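Local atomic coordinates of peptidase, zinc-dependent (PDB entry 3LMC), a protein that probably acts as a zinc-dependent metallopeptidase of family M54 and holds an iron(III) ion at a separate four-cysteine site. Residues 109-114 against 151-156. Sequence-based numbering, arbitrary orientation.
Sequences GLAYPK and IGHLFG. With ZN (zinc ion), chain C.
Ala111, on an edge strand, 106-112, of the five-stranded mixed sheet, meets His153 and Leu154 near the C-terminal end of helix 136-154, which carries the zincin-type HExxH motif. The Ala111 methyl points at the helix: CB lies 3.7 Å from CB of His153 and 3.8 Å from CD1 of Leu154, with the imidazole oblique to it. Leu154 reaches over with the same CD1, which also packs 3.6 Å from CA of Pro113, where the strand gives way to a 3-10 turn; a chi2 of 25°, away from a staggered value, sets where CD1 lies against Pro113 CA and Ala111 CB. The Pro113 ring lies beside the helix backbone, CB 3.8 Å from the carbonyl O of His153, an oxygen that accepts the N-H of Gly156. The direct contacts are by van der Waals packing, and a water adds a polar link by donating to both Pro113 O and Leu154 O.

CG of His153 lies anti to its carbonyl carbon, beside the backbone N (chi1 -74°). NE2 binds zinc at 2.2 Å, while ND1, the other ring nitrogen, is hydrogen-bonded to Leu157 O; zinc and this second-shell carbonyl together hold the rotation of the imidazole. His149 and His159 complete the three-histidine site, their rings turned steeply against that of His153. Ala118 of the neighbouring antiparallel strand 117-120 touches both Ala111 and Leu154. A water 2.4 Å from the zinc takes a further coordination position.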
loop_
_atom_site.group_PDB
_atom_site.type_symbol
_atom_site.label_atom_id
_atom_site.label_comp_id
_atom_site.label_asym_id
_atom_site.label_seq_id
_atom_site.Cartn_x
_atom_site.Cartn_y
_atom_site.Cartn_z
ATOM N N GLY A 109 0.791 1.126 -7.487
ATOM C CA GLY A 109 0.514 0.164 -6.430
ATOM C C GLY A 109 -0.365 -0.969 -6.916
ATOM O O GLY A 109 -0.797 -0.965 -8.064
ATOM N N LEU A 110 -0.652 -1.933 -6.042
ATOM C CA LEU A 110 -1.445 -3.084 -6.425
ATOM C C LEU A 110 -1.941 -3.778 -5.169
ATOM O O LEU A 110 -1.309 -3.682 -4.119
ATOM C CB LEU A 110 -0.593 -4.054 -7.240
ATOM C CG LEU A 110 -1.326 -5.151 -7.997
ATOM C CD1 LEU A 110 -2.211 -4.522 -9.060
ATOM C CD2 LEU A 110 -0.334 -6.088 -8.634
ATOM N N ALA A 111 -3.064 -4.481 -5.272
ATOM C CA ALA A 111 -3.629 -5.165 -4.108
ATOM C C ALA A 111 -3.970 -6.592 -4.481
ATOM O O ALA A 111 -4.281 -6.868 -5.639
ATOM C CB ALA A 111 -4.872 -4.435 -3.624
ATOM N N TYR A 112 -3.879 -7.496 -3.503
ATOM C CA TYR A 112 -4.279 -8.888 -3.671
ATOM C C TYR A 112 -5.323 -9.166 -2.599
ATOM O O TYR A 112 -5.005 -9.694 -1.531
ATOM C CB TYR A 112 -3.085 -9.819 -3.483
ATOM C CG TYR A 112 -3.263 -11.214 -4.064
ATOM C CD1 TYR A 112 -2.276 -11.782 -4.867
ATOM C CD2 TYR A 112 -4.413 -11.955 -3.823
ATOM C CE1 TYR A 112 -2.420 -13.052 -5.405
ATOM C CE2 TYR A 112 -4.574 -13.231 -4.361
ATOM C CZ TYR A 112 -3.568 -13.775 -5.148
ATOM O OH TYR A 112 -3.708 -15.033 -5.691
ATOM N N PRO A 113 -6.576 -8.790 -2.873
ATOM C CA PRO A 113 -7.622 -8.780 -1.847
ATOM C C PRO A 113 -7.766 -10.126 -1.155
ATOM O O PRO A 113 -7.987 -10.183 0.062
ATOM C CB PRO A 113 -8.888 -8.454 -2.645
ATOM C CG PRO A 113 -8.390 -7.667 -3.824
ATOM C CD PRO A 113 -7.076 -8.336 -4.179
ATOM N N LYS A 114 -7.627 -11.200 -1.918
ATOM C CA LYS A 114 -7.828 -12.536 -1.365
ATOM C C LYS A 114 -6.821 -12.851 -0.243
ATOM O O LYS A 114 -7.169 -13.532 0.734
ATOM C CB LYS A 114 -7.801 -13.592 -2.473
ATOM C CG LYS A 114 -8.205 -14.984 -2.014
ATOM C CD LYS A 114 -8.015 -16.024 -3.123
ATOM C CE LYS A 114 -8.486 -17.401 -2.669
ATOM N NZ LYS A 114 -8.399 -18.417 -3.755
ATOM N N ILE A 151 -5.526 -0.287 0.041
ATOM C CA ILE A 151 -6.096 -0.866 1.255
ATOM C C ILE A 151 -7.621 -0.967 1.189
ATOM O O ILE A 151 -8.220 -1.877 1.768
ATOM C CB ILE A 151 -5.720 -0.057 2.511
ATOM C CG1 ILE A 151 -4.246 -0.307 2.877
ATOM C CG2 ILE A 151 -6.602 -0.483 3.678
ATOM C CD1 ILE A 151 -3.698 0.668 3.947
ATOM N N GLY A 152 -8.247 -0.018 0.498
ATOM C CA GLY A 152 -9.672 -0.087 0.266
ATOM C C GLY A 152 -10.011 -1.365 -0.480
ATOM O O GLY A 152 -10.950 -2.057 -0.105
ATOM N N HIS A 153 -9.250 -1.678 -1.532
ATOM C CA HIS A 153 -9.410 -2.953 -2.248
ATOM C C HIS A 153 -9.378 -4.171 -1.312
ATOM O O HIS A 153 -10.134 -5.117 -1.471
ATOM C CB HIS A 153 -8.292 -3.144 -3.260
ATOM C CG HIS A 153 -8.413 -2.301 -4.481
ATOM N ND1 HIS A 153 -9.595 -2.156 -5.172
ATOM C CD2 HIS A 153 -7.482 -1.601 -5.174
ATOM C CE1 HIS A 153 -9.394 -1.380 -6.222
ATOM N NE2 HIS A 153 -8.119 -1.035 -6.247
ATOM N N LEU A 154 -8.461 -4.162 -0.355
ATOM C CA LEU A 154 -8.371 -5.267 0.592
ATOM C C LEU A 154 -9.691 -5.449 1.368
ATOM O O LEU A 154 -9.983 -6.532 1.891
ATOM C CB LEU A 154 -7.186 -5.038 1.539
ATOM C CG LEU A 154 -5.877 -5.747 1.169
ATOM C CD1 LEU A 154 -5.745 -6.058 -0.323
ATOM C CD2 LEU A 154 -4.671 -5.003 1.698
ATOM N N PHE A 155 -10.499 -4.395 1.429
ATOM C CA PHE A 155 -11.776 -4.474 2.121
ATOM C C PHE A 155 -12.956 -4.690 1.177
ATOM O O PHE A 155 -14.103 -4.610 1.594
ATOM C CB PHE A 155 -11.990 -3.242 3.001
ATOM C CG PHE A 155 -11.178 -3.266 4.260
ATOM C CD1 PHE A 155 -11.670 -3.884 5.404
ATOM C CD2 PHE A 155 -9.907 -2.695 4.301
ATOM C CE1 PHE A 155 -10.917 -3.908 6.568
ATOM C CE2 PHE A 155 -9.153 -2.716 5.455
ATOM C CZ PHE A 155 -9.656 -3.321 6.594
ATOM N N GLY A 156 -12.666 -4.955 -0.094
ATOM C CA GLY A 156 -13.691 -5.297 -1.063
ATOM C C GLY A 156 -14.168 -4.183 -1.984
ATOM O O GLY A 156 -14.971 -4.429 -2.877
HETATM ZN ZN ZN C . -7.000 -0.004 -7.841
HETATM O O HOH W 1 -8.153 -8.586 2.084
HETATM O O HOH W 2 -4.854 -0.999 -7.704
#